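Side-chain contact in CLIP-associating protein 2 (Mus musculus, PDB 3WOZ), which probably binds tubulin through its TOG domains and contributes to the control of microtubule dynamics: residues A[24-29]-A[49-54]. Numbering follows the deposited sequence.
Sequences EGLLGL and EIFTRM
Leu-26 meets both Phe-51 and the selenomethionine at position 54 across two helix segments whose axes stay 13.8 Å apart, so that long side chains alone bridge the gap and every contact is apolar. The apolar contact with Met-54 is tip to tip: CD2 of Leu-26 lies 3.8 Å from SE of Met-54, and the terminal CE of Met-54 sits 4.0 Å from both CG and CD1 of Leu-26. A bend at the last torsion of Met-54 (chi3 -136°) places this methyl there, while the selenium lies nearest CD2.

The aromatic contacts converge on the far end of the Phe-51 ring. CD2 of Leu-26 approaches the ring edge, near its plane, 4.1 Å from CE1 of Phe-51. Leu-29, one turn on from Leu-26 in helix 19-34, comes from the direction opposite to Phe-51 with CG anti to its own backbone N (chi1 175°), which carries CD2 to 3.4 Å from CZ of Phe-51, an oblique and close approach. Replacing Leu-26 with an alanine would probably leave Met-54 CE and SE without their leucine partner and open a gap beside Phe-51 CE1.

All four residues are buried. Helix 60-77 packs against Leu-26, Phe-51 and Met-54, with Phe-66 and Phe-73 edge-to-face to the Phe-51 ring and Met-65 touching Leu-26; on Leu-29 packs Val-10 of helix 7-14. Helices 19-34 and 41-54, running at 130° in these segments, thus share a hydrophobic core with their neighbours, as is characteristic of the stacked helical HEAT repeats of a TOG domain.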
loop_
_atom_site.group_PDB
_atom_site.type_symbol
_atom_site.label_atom_id
_atom_site.label_comp_id
_atom_site.label_asym_id
_atom_site.label_seq_id
_atom_site.Cartn_x
_atom_site.Cartn_y
_atom_site.Cartn_z
ATOM N N GLU A 24 -18.153 -10.962 15.487
ATOM C CA GLU A 24 -18.078 -10.853 16.942
ATOM C C GLU A 24 -16.631 -10.727 17.418
ATOM O O GLU A 24 -16.348 -9.970 18.342
ATOM C CB GLU A 24 -18.772 -12.043 17.614
ATOM C CG GLU A 24 -19.538 -11.679 18.889
ATOM C CD GLU A 24 -20.665 -10.671 18.656
ATOM O OE1 GLU A 24 -21.345 -10.736 17.604
ATOM O OE2 GLU A 24 -20.876 -9.810 19.541
ATOM N N GLY A 25 -15.726 -11.460 16.769
ATOM C CA GLY A 25 -14.291 -11.353 17.036
ATOM C C GLY A 25 -13.723 -9.967 16.773
ATOM O O GLY A 25 -12.958 -9.438 17.589
ATOM N N LEU A 26 -14.099 -9.378 15.636
ATOM C CA LEU A 26 -13.663 -8.026 15.272
ATOM C C LEU A 26 -14.178 -6.959 16.240
ATOM O O LEU A 26 -13.474 -5.996 16.533
ATOM C CB LEU A 26 -14.056 -7.686 13.828
ATOM C CG LEU A 26 -13.258 -8.382 12.720
ATOM C CD1 LEU A 26 -13.916 -8.167 11.369
ATOM C CD2 LEU A 26 -11.804 -7.910 12.691
ATOM N N LEU A 27 -15.405 -7.137 16.724
ATOM C CA LEU A 27 -15.956 -6.279 17.774
ATOM C C LEU A 27 -15.125 -6.391 19.056
ATOM O O LEU A 27 -14.806 -5.380 19.680
ATOM C CB LEU A 27 -17.422 -6.624 18.057
ATOM C CG LEU A 27 -18.459 -6.290 16.978
ATOM C CD1 LEU A 27 -19.799 -6.937 17.294
ATOM C CD2 LEU A 27 -18.618 -4.784 16.801
ATOM N N GLY A 28 -14.777 -7.625 19.426
ATOM C CA GLY A 28 -13.908 -7.892 20.576
ATOM C C GLY A 28 -12.515 -7.314 20.402
ATOM O O GLY A 28 -11.964 -6.726 21.328
ATOM N N LEU A 29 -11.959 -7.466 19.200
ATOM C CA LEU A 29 -10.635 -6.932 18.877
ATOM C C LEU A 29 -10.617 -5.410 18.918
ATOM O O LEU A 29 -9.693 -4.815 19.474
ATOM C CB LEU A 29 -10.156 -7.451 17.518
ATOM C CG LEU A 29 -8.846 -6.915 16.931
ATOM C CD1 LEU A 29 -7.669 -7.059 17.896
ATOM C CD2 LEU A 29 -8.551 -7.614 15.607
ATOM N N GLU A 49 -1.386 -12.782 10.727
ATOM C CA GLU A 49 -1.691 -13.924 9.865
ATOM C C GLU A 49 -3.188 -14.026 9.581
ATOM O O GLU A 49 -3.593 -14.336 8.456
ATOM C CB GLU A 49 -1.147 -15.219 10.475
ATOM C CG GLU A 49 0.383 -15.287 10.459
ATOM C CD GLU A 49 0.956 -16.386 11.342
ATOM O OE1 GLU A 49 0.175 -17.111 12.002
ATOM O OE2 GLU A 49 2.197 -16.520 11.375
ATOM N N ILE A 50 -3.997 -13.752 10.603
ATOM C CA ILE A 50 -5.451 -13.668 10.467
ATOM C C ILE A 50 -5.863 -12.520 9.536
ATOM O O ILE A 50 -6.731 -12.691 8.679
ATOM C CB ILE A 50 -6.134 -13.500 11.847
ATOM C CG1 ILE A 50 -6.031 -14.806 12.650
ATOM C CG2 ILE A 50 -7.602 -13.077 11.690
ATOM C CD1 ILE A 50 -6.333 -14.655 14.143
ATOM N N PHE A 51 -5.226 -11.363 9.705
ATOM C CA PHE A 51 -5.544 -10.185 8.905
ATOM C C PHE A 51 -5.145 -10.348 7.440
ATOM O O PHE A 51 -5.845 -9.863 6.551
ATOM C CB PHE A 51 -4.905 -8.925 9.504
ATOM C CG PHE A 51 -5.739 -8.252 10.565
ATOM C CD1 PHE A 51 -7.010 -8.720 10.892
ATOM C CD2 PHE A 51 -5.265 -7.113 11.211
ATOM C CE1 PHE A 51 -7.782 -8.080 11.857
ATOM C CE2 PHE A 51 -6.031 -6.469 12.172
ATOM C CZ PHE A 51 -7.294 -6.954 12.493
ATOM N N THR A 52 -4.019 -11.026 7.206
ATOM C CA THR A 52 -3.560 -11.362 5.860
ATOM C C THR A 52 -4.645 -12.121 5.094
ATOM O O THR A 52 -4.937 -11.796 3.941
ATOM C CB THR A 52 -2.250 -12.191 5.901
ATOM O OG1 THR A 52 -1.224 -11.429 6.546
ATOM C CG2 THR A 52 -1.780 -12.564 4.489
ATOM N N ARG A 53 -5.243 -13.113 5.753
ATOM C CA ARG A 53 -6.326 -13.905 5.170
ATOM C C ARG A 53 -7.622 -13.100 5.067
ATOM O O ARG A 53 -8.402 -13.279 4.126
ATOM C CB ARG A 53 -6.561 -15.181 5.983
ATOM C CG ARG A 53 -5.387 -16.155 5.974
ATOM C CD ARG A 53 -5.817 -17.539 6.438
ATOM N NE ARG A 53 -6.500 -17.495 7.727
ATOM C CZ ARG A 53 -5.884 -17.555 8.903
ATOM N NH1 ARG A 53 -4.563 -17.659 8.960
ATOM N NH2 ARG A 53 -6.591 -17.508 10.023
HETATM N N MSE A 54 -7.840 -12.206 6.034
HETATM C CA MSE A 54 -9.030 -11.353 6.064
HETATM C C MSE A 54 -9.141 -10.427 4.848
HETATM O O MSE A 54 -10.231 -9.980 4.500
HETATM C CB MSE A 54 -9.086 -10.542 7.361
HETATM C CG MSE A 54 -10.481 -10.465 7.964
HETATM SE SE MSE A 54 -10.483 -10.125 9.884
HETATM C CE MSE A 54 -11.843 -11.417 10.444
#